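Local coordinates for ABC-type transport auxiliary lipoprotein component domain-containing protein (Xanthomonas campestris pv. campestris, PDB 2IQI), which is of unknown function but probably serves as the lipoprotein auxiliary component of an ABC-type transporter, at residues R137-R142 with L178-Q183; R148-S151 with A157-A160; P37-I42 with P68-L73. All coordinates share one frame; numbering follows the deposited sequence.

Contact 1: R137-R142 with L178-Q183; sequences RVVASR and LITGQQ
No aromatic ring or amide plane joins Thr180 to Val139 and Ala140 directly: the touching groups are all methyls. The flat group beside them is the indole of Trp176, touched by both Ala140 and Arg142 and one helical turn before Thr180. Between the two segments the work falls to Thr180 CG2, which lies 3.7 Å from Val139 CG1 and 3.8 Å from Ala140 CB. The valine and threonine side chains pass alongside each other, pointing in opposite directions. CG2 stands anti to the Thr180 backbone N, which sets OG1 beside that nitrogen (chi1 -50°), where it hydrogen-bonds to Trp176 O. Threonine suits the place because its hydroxyl is satisfied within its own helix while its methyl is left for the strand. That two successive strand residues can both face the helix is due to a classic beta bulge: Val139 and Ala140 lie together opposite Leu130 of strand 121-132, and Val139 takes a helix-like psi of -49°. Here the start of strand 137-149 meets the late turns of helix 155-185, which covers the sheet. Val139 also touches Asp184, which forms a salt bridge with Arg137.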
ATOM      1  N   ARG A 137      14.277  17.183  -1.713  1.00 56.93           N
ATOM      2  CA  ARG A 137      14.466  17.051  -3.160  1.00 55.29           C
ATOM      3  C   ARG A 137      13.708  15.836  -3.623  1.00 54.69           C
ATOM      4  O   ARG A 137      13.971  14.720  -3.179  1.00 54.38           O
ATOM      5  CB  ARG A 137      15.963  16.893  -3.517  1.00 55.68           C
ATOM      6  CG  ARG A 137      16.270  16.653  -5.019  1.00 55.39           C
ATOM      7  CD  ARG A 137      17.749  16.636  -5.294  1.00 52.84           C
ATOM      8  NE  ARG A 137      18.406  15.560  -4.559  1.00 50.80           N
ATOM      9  CZ  ARG A 137      18.435  14.289  -4.966  1.00 47.96           C
ATOM     10  NH1 ARG A 137      17.835  13.967  -6.099  1.00 47.93           N
ATOM     11  NH2 ARG A 137      19.045  13.339  -4.255  1.00 41.72           N
ATOM     12  N   VAL A 138      12.770  16.050  -4.530  1.00 53.61           N
ATOM     13  CA  VAL A 138      12.029  14.932  -5.089  1.00 52.14           C
ATOM     14  C   VAL A 138      12.921  14.087  -5.965  1.00 51.28           C
ATOM     15  O   VAL A 138      13.381  14.543  -6.998  1.00 51.65           O
ATOM     16  CB  VAL A 138      10.806  15.400  -5.839  1.00 51.83           C
ATOM     17  CG1 VAL A 138       9.994  14.199  -6.265  1.00 51.01           C
ATOM     18  CG2 VAL A 138       9.987  16.328  -4.913  1.00 51.02           C
ATOM     19  N   VAL A 139      13.189  12.863  -5.517  1.00 50.04           N
ATOM     20  CA  VAL A 139      13.988  11.932  -6.282  1.00 48.58           C
ATOM     21  C   VAL A 139      13.167  11.388  -7.442  1.00 48.51           C
ATOM     22  O   VAL A 139      13.610  11.404  -8.560  1.00 49.41           O
ATOM     23  CB  VAL A 139      14.507  10.809  -5.413  1.00 48.31           C
ATOM     24  CG1 VAL A 139      15.073   9.705  -6.279  1.00 48.03           C
ATOM     25  CG2 VAL A 139      15.561  11.327  -4.467  1.00 46.96           C
ATOM     26  N   ALA A 140      11.956  10.928  -7.163  1.00 48.28           N
ATOM     27  CA  ALA A 140      11.027  10.402  -8.163  1.00 47.06           C
ATOM     28  C   ALA A 140       9.668  10.175  -7.516  1.00 46.69           C
ATOM     29  O   ALA A 140       9.490  10.291  -6.291  1.00 46.79           O
ATOM     30  CB  ALA A 140      11.522   9.115  -8.748  1.00 47.53           C
ATOM     31  N   SER A 141       8.708   9.851  -8.365  1.00 45.62           N
ATOM     32  CA  SER A 141       7.326   9.774  -7.990  1.00 44.14           C
ATOM     33  C   SER A 141       6.778   8.730  -8.914  1.00 42.85           C
ATOM     34  O   SER A 141       7.267   8.605 -10.034  1.00 43.38           O
ATOM     35  CB  SER A 141       6.648  11.108  -8.245  1.00 44.34           C
ATOM     36  OG  SER A 141       5.471  11.221  -7.444  1.00 47.06           O
ATOM     37  N   ARG A 142       5.791   7.967  -8.447  1.00 41.22           N
ATOM     38  CA  ARG A 142       5.176   6.921  -9.242  1.00 39.91           C
ATOM     39  C   ARG A 142       3.817   6.531  -8.709  1.00 38.94           C
ATOM     40  O   ARG A 142       3.638   6.310  -7.518  1.00 39.17           O
ATOM     41  CB  ARG A 142       6.053   5.676  -9.306  1.00 39.91           C
ATOM     42  CG  ARG A 142       5.403   4.626 -10.144  1.00 42.83           C
ATOM     43  CD  ARG A 142       6.207   3.404 -10.362  1.00 46.75           C
ATOM     44  NE  ARG A 142       7.304   3.646 -11.278  1.00 51.77           N
ATOM     45  CZ  ARG A 142       8.129   2.695 -11.702  1.00 56.58           C
ATOM     46  NH1 ARG A 142       7.959   1.425 -11.306  1.00 58.47           N
ATOM     47  NH2 ARG A 142       9.117   3.007 -12.530  1.00 58.51           N
ATOM     48  N   LEU A 178      13.785   0.801  -3.019  1.00 38.51           N
ATOM     49  CA  LEU A 178      15.159   0.359  -2.969  1.00 38.20           C
ATOM     50  C   LEU A 178      15.894   0.685  -4.241  1.00 39.17           C
ATOM     51  O   LEU A 178      17.018   1.141  -4.171  1.00 40.49           O
ATOM     52  CB  LEU A 178      15.252  -1.129  -2.721  1.00 37.15           C
ATOM     53  CG  LEU A 178      14.646  -1.566  -1.410  1.00 36.33           C
ATOM     54  CD1 LEU A 178      14.810  -3.022  -1.374  1.00 34.03           C
ATOM     55  CD2 LEU A 178      15.313  -0.871  -0.189  1.00 34.36           C
ATOM     56  N   ILE A 179      15.299   0.415  -5.401  1.00 39.83           N
ATOM     57  CA  ILE A 179      16.015   0.626  -6.665  1.00 39.41           C
ATOM     58  C   ILE A 179      16.171   2.125  -6.928  1.00 40.99           C
ATOM     59  O   ILE A 179      17.293   2.595  -7.189  1.00 41.71           O
ATOM     60  CB  ILE A 179      15.359  -0.143  -7.835  1.00 38.97           C
ATOM     61  CG1 ILE A 179      15.660  -1.626  -7.659  1.00 36.30           C
ATOM     62  CG2 ILE A 179      15.819   0.368  -9.207  1.00 35.34           C
ATOM     63  CD1 ILE A 179      14.835  -2.510  -8.523  1.00 33.00           C
ATOM     64  N   THR A 180      15.078   2.878  -6.823  1.00 41.35           N
ATOM     65  CA  THR A 180      15.151   4.305  -7.068  1.00 42.76           C
ATOM     66  C   THR A 180      16.098   4.978  -6.057  1.00 44.22           C
ATOM     67  O   THR A 180      16.955   5.779  -6.434  1.00 44.74           O
ATOM     68  CB  THR A 180      13.767   4.978  -7.022  1.00 42.79           C
ATOM     69  OG1 THR A 180      12.829   4.259  -7.848  1.00 41.61           O
ATOM     70  CG2 THR A 180      13.883   6.393  -7.505  1.00 41.88           C
ATOM     71  N   GLY A 181      15.972   4.613  -4.787  1.00 44.75           N
ATOM     72  CA  GLY A 181      16.838   5.152  -3.773  1.00 45.81           C
ATOM     73  C   GLY A 181      18.288   4.950  -4.124  1.00 46.81           C
ATOM     74  O   GLY A 181      19.077   5.890  -4.094  1.00 46.87           O
ATOM     75  N   GLN A 182      18.619   3.715  -4.460  1.00 47.96           N
ATOM     76  CA  GLN A 182      19.966   3.307  -4.776  1.00 49.88           C
ATOM     77  C   GLN A 182      20.530   3.977  -6.045  1.00 51.60           C
ATOM     78  O   GLN A 182      21.710   4.286  -6.108  1.00 52.57           O
ATOM     79  CB  GLN A 182      20.012   1.789  -4.897  1.00 49.79           C
ATOM     80  CG  GLN A 182      21.404   1.166  -5.043  1.00 50.78           C
ATOM     81  CD  GLN A 182      22.361   1.491  -3.890  1.00 51.55           C
ATOM     82  OE1 GLN A 182      22.032   2.212  -2.929  1.00 49.83           O
ATOM     83  NE2 GLN A 182      23.555   0.953  -3.989  1.00 51.79           N
ATOM     84  N   GLN A 183      19.703   4.224  -7.052  1.00 52.99           N
ATOM     85  CA  GLN A 183      20.225   4.872  -8.240  1.00 53.95           C
ATOM     86  C   GLN A 183      20.501   6.313  -7.925  1.00 53.93           C
ATOM     87  O   GLN A 183      21.413   6.901  -8.518  1.00 54.99           O
ATOM     88  CB  GLN A 183      19.322   4.690  -9.467  1.00 53.48           C
ATOM     89  CG  GLN A 183      19.551   3.309 -10.083  1.00 55.41           C
ATOM     90  CD  GLN A 183      18.467   2.819 -11.063  1.00 56.00           C
ATOM     91  OE1 GLN A 183      17.388   3.436 -11.218  1.00 59.36           O
ATOM     92  NE2 GLN A 183      18.761   1.693 -11.729  1.00 54.49           N
TER

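Contact 2: R148-S151 with A157-A160; sequences RPSS and AVAA
Ser150 sets its hydroxyl over the backbone and methyl of Ala157, with OG 3.4 Å from Ala157 C; the Ala157 CB is equally near to that oxygen. The hydroxyl gets there because OG swings anti to the backbone N (chi1 170°), extending the side chain toward the helix. Further along, OG comes within 3.6 Å of Val158 N, yet no hydrogen bond forms between them; the hydroxyl is instead bonded to Ser152 O, two residues on in its own loop. Ser150 is buried, its hydroxyl is satisfied by that bond, and it faces the helix purely in van der Waals contact. This is a tight strand-to-helix connection: strand 137-149 ends just before Ser150, the chain turns over a few residues, and helix 155-185 sets off back across the sheet, running roughly antiparallel to the strand. Serine suits such a turn, being small enough to sit against the helix backbone and able to bond to the loop that follows. Ala157 is just as apt, offering only a methyl to the serine. The closest CA atoms are those of Ser150 and Val158, 5.5 Å apart. Val158 directs its CB away from the loop and packs on Tyr60, though its CG2 still lies 4.1 Å from Ser150 OG. At the outer margin, Ser151 adds a backbone contact, its N lying 4.3 Å from Ala157 CB.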
ATOM      1  N   ARG A 148      -7.430  -6.721  -7.904  1.00 41.02           N
ATOM      2  CA  ARG A 148      -7.436  -8.189  -7.911  1.00 41.80           C
ATOM      3  C   ARG A 148      -8.855  -8.687  -7.792  1.00 42.57           C
ATOM      4  O   ARG A 148      -9.544  -8.350  -6.831  1.00 43.23           O
ATOM      5  CB  ARG A 148      -6.542  -8.757  -6.804  1.00 41.21           C
ATOM      6  CG  ARG A 148      -5.041  -8.388  -6.937  1.00 41.28           C
ATOM      7  CD  ARG A 148      -4.299  -9.142  -8.042  1.00 40.22           C
ATOM      8  NE  ARG A 148      -4.228 -10.571  -7.719  1.00 44.20           N
ATOM      9  CZ  ARG A 148      -3.188 -11.163  -7.128  1.00 45.51           C
ATOM     10  NH1 ARG A 148      -2.104 -10.450  -6.832  1.00 45.25           N
ATOM     11  NH2 ARG A 148      -3.218 -12.470  -6.846  1.00 42.98           N
ATOM     12  N   PRO A 149      -9.309  -9.501  -8.767  1.00 43.32           N
ATOM     13  CA  PRO A 149     -10.722  -9.928  -8.762  1.00 42.87           C
ATOM     14  C   PRO A 149     -10.953 -10.792  -7.545  1.00 42.84           C
ATOM     15  O   PRO A 149     -10.080 -11.578  -7.157  1.00 42.73           O
ATOM     16  CB  PRO A 149     -10.849 -10.772 -10.026  1.00 42.43           C
ATOM     17  CG  PRO A 149      -9.441 -11.325 -10.228  1.00 42.85           C
ATOM     18  CD  PRO A 149      -8.548 -10.142  -9.855  1.00 43.27           C
ATOM     19  N   SER A 150     -12.102 -10.570  -6.929  1.00 42.93           N
ATOM     20  CA  SER A 150     -12.601 -11.335  -5.822  1.00 42.97           C
ATOM     21  C   SER A 150     -13.388 -12.499  -6.391  1.00 43.56           C
ATOM     22  O   SER A 150     -13.912 -12.399  -7.482  1.00 44.22           O
ATOM     23  CB  SER A 150     -13.543 -10.456  -5.031  1.00 42.43           C
ATOM     24  OG  SER A 150     -14.225 -11.228  -4.081  1.00 42.22           O
ATOM     25  N   SER A 151     -13.491 -13.597  -5.654  1.00 44.39           N
ATOM     26  CA  SER A 151     -14.142 -14.757  -6.198  1.00 44.55           C
ATOM     27  C   SER A 151     -15.628 -14.929  -5.866  1.00 46.05           C
ATOM     28  O   SER A 151     -16.354 -15.637  -6.608  1.00 47.61           O
ATOM     29  CB  SER A 151     -13.299 -16.037  -6.062  1.00 44.70           C
ATOM     30  OG  SER A 151     -12.754 -16.230  -4.801  1.00 41.99           O
ATOM     31  N   ALA A 157     -14.687 -12.929   0.767  1.00 39.90           N
ATOM     32  CA  ALA A 157     -13.992 -13.060  -0.500  1.00 39.13           C
ATOM     33  C   ALA A 157     -13.280 -11.732  -0.852  1.00 38.01           C
ATOM     34  O   ALA A 157     -12.153 -11.716  -1.374  1.00 37.11           O
ATOM     35  CB  ALA A 157     -14.974 -13.506  -1.640  1.00 38.94           C
ATOM     36  N   VAL A 158     -13.951 -10.637  -0.531  1.00 37.00           N
ATOM     37  CA  VAL A 158     -13.447  -9.309  -0.817  1.00 37.62           C
ATOM     38  C   VAL A 158     -12.152  -9.013  -0.023  1.00 38.29           C
ATOM     39  O   VAL A 158     -11.188  -8.450  -0.557  1.00 38.86           O
ATOM     40  CB  VAL A 158     -14.532  -8.240  -0.528  1.00 37.37           C
ATOM     41  CG1 VAL A 158     -13.950  -6.849  -0.621  1.00 37.02           C
ATOM     42  CG2 VAL A 158     -15.673  -8.394  -1.513  1.00 35.73           C
ATOM     43  N   ALA A 159     -12.145  -9.418   1.245  1.00 37.78           N
ATOM     44  CA  ALA A 159     -11.029  -9.203   2.116  1.00 37.04           C
ATOM     45  C   ALA A 159      -9.855 -10.045   1.661  1.00 37.15           C
ATOM     46  O   ALA A 159      -8.708  -9.612   1.739  1.00 37.56           O
ATOM     47  CB  ALA A 159     -11.425  -9.555   3.514  1.00 36.89           C
ATOM     48  N   ALA A 160     -10.139 -11.254   1.195  1.00 37.06           N
ATOM     49  CA  ALA A 160      -9.114 -12.129   0.664  1.00 37.03           C
ATOM     50  C   ALA A 160      -8.471 -11.500  -0.557  1.00 37.28           C
ATOM     51  O   ALA A 160      -7.245 -11.562  -0.719  1.00 36.60           O
ATOM     52  CB  ALA A 160      -9.686 -13.445   0.299  1.00 37.36           C
TER

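Contact 3: P37-I42 with P68-L73; sequences PSAARI and PATDML
Pro37 and Thr70 share most of this contact, in which the irregular loop leaving strand 31-34 of the mixed sheet lies across the first turn of helix 69-82, a helix that packs on strand 101-110 and has Pro68 at its N-cap position. Ser38 keeps backbone hydrogen bonds to Ile105 and Val107, so the loop next to the proline is held to strand 101-110 while the ring faces the helix. That ring lies against the helix backbone: CG of Pro37 is 3.5 Å from Thr70 O, and CD follows at 3.9 Å from the same oxygen, while CB is 4.0 Å from Thr70 CB. Proline fits well, as a compact, rigid hydrocarbon ring that makes no donor demand of its own. Leu73, one turn after Thr70 on the same face of the helix, meets the ring obliquely, with the CD2 methyl 4.0 Å from Pro37 CG. Leucine suits the place, since its side chain also packs on Ile105 and Val107 of the sheet. Threonine has a double task. Its OG1 takes the crowded position between the backbone N and the carbonyl carbon (chi1 60°) and hydrogen-bonds to Asp44 OD1, tying the helix start to a later part of the same loop. CG2 is thereby turned to the loop, where it meets the small Ala39, the Thr70 CG2 to Ala39 CB distance being 3.8 Å.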
ATOM      1  N   PRO A  37       0.985   7.482   5.482  1.00 43.41           N
ATOM      2  CA  PRO A  37       0.236   7.682   4.236  1.00 42.54           C
ATOM      3  C   PRO A  37      -0.847   8.702   4.446  1.00 42.07           C
ATOM      4  O   PRO A  37      -1.384   8.822   5.557  1.00 42.44           O
ATOM      5  CB  PRO A  37      -0.383   6.320   3.980  1.00 42.12           C
ATOM      6  CG  PRO A  37       0.552   5.367   4.687  1.00 42.90           C
ATOM      7  CD  PRO A  37       0.908   6.084   5.936  1.00 43.35           C
ATOM      8  N   SER A  38      -1.151   9.457   3.411  1.00 41.66           N
ATOM      9  CA  SER A  38      -2.199  10.454   3.517  1.00 41.83           C
ATOM     10  C   SER A  38      -3.370  10.002   2.647  1.00 42.20           C
ATOM     11  O   SER A  38      -3.159   9.198   1.709  1.00 42.64           O
ATOM     12  CB  SER A  38      -1.683  11.854   3.160  1.00 41.19           C
ATOM     13  OG  SER A  38      -1.190  11.897   1.845  1.00 41.32           O
ATOM     14  N   ALA A  39      -4.581  10.487   2.969  1.00 41.70           N
ATOM     15  CA  ALA A  39      -5.809  10.022   2.328  1.00 41.50           C
ATOM     16  C   ALA A  39      -7.054  10.750   2.800  1.00 41.96           C
ATOM     17  O   ALA A  39      -7.111  11.220   3.915  1.00 42.20           O
ATOM     18  CB  ALA A  39      -5.986   8.519   2.570  1.00 40.72           C
ATOM     19  N   ALA A  40      -8.085  10.787   1.962  1.00 43.10           N
ATOM     20  CA  ALA A  40      -9.398  11.253   2.405  1.00 43.58           C
ATOM     21  C   ALA A  40      -9.930  10.405   3.561  1.00 45.04           C
ATOM     22  O   ALA A  40      -9.656   9.186   3.636  1.00 45.12           O
ATOM     23  CB  ALA A  40     -10.347  11.247   1.280  1.00 42.57           C
ATOM     24  N   ARG A  41     -10.681  11.053   4.462  1.00 46.65           N
ATOM     25  CA  ARG A  41     -11.258  10.395   5.645  1.00 48.47           C
ATOM     26  C   ARG A  41     -12.004   9.098   5.359  1.00 47.99           C
ATOM     27  O   ARG A  41     -12.003   8.186   6.171  1.00 47.65           O
ATOM     28  CB  ARG A  41     -12.157  11.351   6.421  1.00 49.35           C
ATOM     29  CG  ARG A  41     -11.547  11.762   7.735  1.00 55.70           C
ATOM     30  CD  ARG A  41     -12.233  12.986   8.308  1.00 66.12           C
ATOM     31  NE  ARG A  41     -11.286  13.688   9.179  1.00 75.23           N
ATOM     32  CZ  ARG A  41     -11.614  14.535  10.156  1.00 78.29           C
ATOM     33  NH1 ARG A  41     -12.894  14.806  10.414  1.00 79.80           N
ATOM     34  NH2 ARG A  41     -10.651  15.106  10.881  1.00 78.84           N
ATOM     35  N   ILE A  42     -12.633   9.042   4.193  1.00 48.24           N
ATOM     36  CA  ILE A  42     -13.369   7.883   3.748  1.00 49.00           C
ATOM     37  C   ILE A  42     -12.463   6.624   3.540  1.00 49.83           C
ATOM     38  O   ILE A  42     -12.902   5.490   3.770  1.00 49.52           O
ATOM     39  CB  ILE A  42     -14.211   8.269   2.503  1.00 48.82           C
ATOM     40  CG1 ILE A  42     -15.321   7.250   2.220  1.00 49.44           C
ATOM     41  CG2 ILE A  42     -13.321   8.536   1.260  1.00 48.96           C
ATOM     42  CD1 ILE A  42     -16.533   7.863   1.467  1.00 49.03           C
ATOM     43  N   PRO A  68      -7.284   1.150  10.367  1.00 41.87           N
ATOM     44  CA  PRO A  68      -7.613   1.931   9.177  1.00 40.83           C
ATOM     45  C   PRO A  68      -6.680   1.588   8.026  1.00 40.69           C
ATOM     46  O   PRO A  68      -5.567   1.094   8.246  1.00 40.48           O
ATOM     47  CB  PRO A  68      -7.377   3.368   9.621  1.00 41.00           C
ATOM     48  CG  PRO A  68      -7.322   3.330  11.101  1.00 41.45           C
ATOM     49  CD  PRO A  68      -6.835   1.997  11.493  1.00 41.15           C
ATOM     50  N   ALA A  69      -7.139   1.856   6.807  1.00 40.92           N
ATOM     51  CA  ALA A  69      -6.514   1.344   5.593  1.00 40.54           C
ATOM     52  C   ALA A  69      -5.111   1.898   5.363  1.00 40.73           C
ATOM     53  O   ALA A  69      -4.200   1.163   4.988  1.00 41.13           O
ATOM     54  CB  ALA A  69      -7.395   1.595   4.413  1.00 40.38           C
ATOM     55  N   THR A  70      -4.931   3.178   5.630  1.00 40.67           N
ATOM     56  CA  THR A  70      -3.603   3.793   5.652  1.00 40.72           C
ATOM     57  C   THR A  70      -2.668   3.134   6.642  1.00 40.89           C
ATOM     58  O   THR A  70      -1.494   3.016   6.357  1.00 42.11           O
ATOM     59  CB  THR A  70      -3.686   5.279   6.018  1.00 40.70           C
ATOM     60  OG1 THR A  70      -4.283   5.396   7.306  1.00 40.19           O
ATOM     61  CG2 THR A  70      -4.591   5.995   5.046  1.00 40.90           C
ATOM     62  N   ASP A  71      -3.154   2.712   7.805  1.00 41.10           N
ATOM     63  CA  ASP A  71      -2.270   2.038   8.762  1.00 41.60           C
ATOM     64  C   ASP A  71      -1.906   0.606   8.331  1.00 41.68           C
ATOM     65  O   ASP A  71      -0.804   0.136   8.685  1.00 41.44           O
ATOM     66  CB  ASP A  71      -2.852   2.014  10.191  1.00 42.10           C
ATOM     67  CG  ASP A  71      -3.061   3.428  10.799  1.00 45.07           C
ATOM     68  OD1 ASP A  71      -2.508   4.449  10.299  1.00 47.89           O
ATOM     69  OD2 ASP A  71      -3.803   3.515  11.807  1.00 47.64           O
ATOM     70  N   MET A  72      -2.835  -0.103   7.643  1.00 41.18           N
ATOM     71  CA  MET A  72      -2.553  -1.470   7.132  1.00 40.49           C
ATOM     72  C   MET A  72      -1.427  -1.291   6.109  1.00 40.24           C
ATOM     73  O   MET A  72      -0.490  -2.103   6.037  1.00 39.48           O
ATOM     74  CB  MET A  72      -3.755  -2.150   6.419  1.00 40.50           C
ATOM     75  CG  MET A  72      -5.095  -2.290   7.161  1.00 40.51           C
ATOM     76  SD  MET A  72      -6.417  -3.085   6.152  1.00 39.66           S
ATOM     77  CE  MET A  72      -5.639  -4.659   6.002  1.00 35.20           C
ATOM     78  N   LEU A  73      -1.543  -0.201   5.337  1.00 39.44           N
ATOM     79  CA  LEU A  73      -0.574   0.144   4.330  1.00 39.52           C
ATOM     80  C   LEU A  73       0.775   0.604   4.922  1.00 39.09           C
ATOM     81  O   LEU A  73       1.845   0.145   4.521  1.00 38.40           O
ATOM     82  CB  LEU A  73      -1.138   1.139   3.325  1.00 39.69           C
ATOM     83  CG  LEU A  73      -0.107   1.276   2.198  1.00 41.32           C
ATOM     84  CD1 LEU A  73      -0.381   0.287   1.079  1.00 39.01           C
ATOM     85  CD2 LEU A  73      -0.021   2.728   1.706  1.00 42.77           C
TER

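Contacts 1 and 2 join the same two elements, strand 137-149 and helix 155-185, at far-apart places: their centres are 32 Å apart, on opposite sides of the chain's centre, and contact 2 is nested within the loop that contact 1 closes. Contact 1 is a surface contact made by methyl groups; contact 2, at the turn, is partly buried and rests on a serine hydroxyl against helix backbone. Contact 3 uses a different loop and helix, lies nearest the chain's centre and buries the most surface; it too is partly buried, through Thr70 and Leu73, so none is wholly core. No hydrogen bond crosses any of the three; in each, a hydroxyl bonds outside the segments.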